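Side-chain contact in tyrosine-protein phosphatase YwqE (Bacillus subtilis, PDB 3QY7), which removes phosphate from phosphotyrosine in proteins such as YwqD, YwqF and Ssb, as a manganese-dependent hydrolase of the PHP-like TIM-barrel type: residues 8-13 with 17-22. Residues are numbered along the deposited sequence; the frame is centred on the assembly and turned at random.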
# COMPACT_ATOMS: atom_id res chain seq x y z
N ILE A 8 -11.15 -0.81 2.28
CA ILE A 8 -12.51 -0.77 1.77
C ILE A 8 -13.41 -1.90 2.32
O ILE A 8 -14.63 -1.75 2.33
CB ILE A 8 -12.55 -0.73 0.21
CG1 ILE A 8 -13.93 -0.29 -0.30
CG2 ILE A 8 -12.14 -2.09 -0.37
CD1 ILE A 8 -13.92 0.05 -1.79
N LEU A 9 -12.82 -3.00 2.77
CA LEU A 9 -13.62 -4.09 3.34
C LEU A 9 -14.26 -3.65 4.66
O LEU A 9 -13.58 -3.05 5.50
CB LEU A 9 -12.80 -5.37 3.52
CG LEU A 9 -12.29 -5.99 2.22
CD1 LEU A 9 -11.45 -7.24 2.48
CD2 LEU A 9 -13.42 -6.29 1.20
N PRO A 10 -15.55 -3.94 4.82
CA PRO A 10 -16.29 -3.48 5.99
C PRO A 10 -16.07 -4.35 7.22
O PRO A 10 -15.90 -5.57 7.10
CB PRO A 10 -17.74 -3.60 5.54
CG PRO A 10 -17.72 -4.82 4.64
CD PRO A 10 -16.41 -4.70 3.89
N ALA A 11 -16.11 -3.70 8.39
CA ALA A 11 -16.06 -4.37 9.69
C ALA A 11 -14.85 -5.29 9.83
O ALA A 11 -14.97 -6.42 10.33
CB ALA A 11 -17.36 -5.14 9.95
N MET A 12 -13.68 -4.83 9.39
CA MET A 12 -12.47 -5.57 9.54
C MET A 12 -11.43 -4.85 10.33
O MET A 12 -10.63 -5.41 11.00
CB MET A 12 -11.86 -5.89 8.18
CG MET A 12 -12.66 -6.76 7.37
SD MET A 12 -11.72 -8.03 6.57
CE MET A 12 -12.95 -9.15 6.27
N ASP A 13 -11.49 -3.56 10.19
CA ASP A 13 -10.47 -2.68 10.62
C ASP A 13 -10.96 -1.25 10.84
O ASP A 13 -12.09 -1.00 11.10
CB ASP A 13 -9.11 -2.84 9.93
CG ASP A 13 -9.12 -2.38 8.48
OD1 ASP A 13 -10.09 -1.83 8.10
OD2 ASP A 13 -8.13 -2.61 7.85
N GLY A 17 -16.82 1.04 7.93
CA GLY A 17 -17.61 0.54 9.04
C GLY A 17 -18.60 -0.51 8.70
O GLY A 17 -18.79 -1.45 9.41
N ASP A 18 -19.27 -0.27 7.62
CA ASP A 18 -20.21 -1.24 7.08
C ASP A 18 -20.20 -1.22 5.55
O ASP A 18 -19.47 -0.42 4.93
CB ASP A 18 -21.62 -0.99 7.62
CG ASP A 18 -22.13 0.41 7.34
OD1 ASP A 18 -21.72 1.07 6.35
OD2 ASP A 18 -22.98 0.87 8.13
N SER A 19 -21.02 -2.08 4.95
CA SER A 19 -21.06 -2.18 3.49
C SER A 19 -21.51 -0.91 2.78
O SER A 19 -21.09 -0.64 1.66
CB SER A 19 -21.92 -3.38 3.06
OG SER A 19 -21.20 -4.57 3.27
N ALA A 20 -22.37 -0.12 3.42
CA ALA A 20 -22.75 1.16 2.86
C ALA A 20 -21.52 2.08 2.70
O ALA A 20 -21.40 2.76 1.68
CB ALA A 20 -23.85 1.83 3.71
N ASP A 21 -20.63 2.07 3.70
CA ASP A 21 -19.37 2.83 3.61
C ASP A 21 -18.53 2.29 2.46
O ASP A 21 -17.96 3.07 1.67
CB ASP A 21 -18.54 2.73 4.89
CG ASP A 21 -19.20 3.36 6.08
OD1 ASP A 21 -19.95 4.34 5.91
OD2 ASP A 21 -18.97 2.86 7.19
N SER A 22 -18.43 0.96 2.36
CA SER A 22 -17.62 0.33 1.32
C SER A 22 -18.05 0.80 -0.07
O SER A 22 -17.21 1.12 -0.93
CB SER A 22 -17.71 -1.21 1.39
OG SER A 22 -17.34 -1.73 2.66
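The capping-box turn that starts helix 19-31 of the TIM barrel is held by S22 to I8 of the loop that follows strand 2-3 and the metal-binding H5 and H7. S22 OG, beside its own backbone N (chi1 -56°) and anti to the carbonyl carbon, donates a hydrogen bond of 2.7 Å to I8 O and meets that carbonyl almost end-on, at a C=O...OG angle of 171°. P10 lies over the same hydroxyl, CD at 3.3 Å from S22 OG, while its CB packs on the backbone at D18 C, 3.4 Å away, and its CG reaches S19 OG. The extended I8 side chain runs beside the helix, with CG1 and CD1 both 3.6 Å from S22 O, and continues onto M25 and A26 further along the same helix and onto L62 of helix 52-68. At the other end of the loop D13 OD2 accepts from the backbone N of H42 and is hydrogen-bonded to H7 ND1, residues that bind magnesium and iron respectively. Within the cap, D18 N approaches D21 OD2 from above the carboxylate plane, and the box is completed by D21 N, which donates to D18 OD1 at 3.0 Å, nearly in line with the C-O bond.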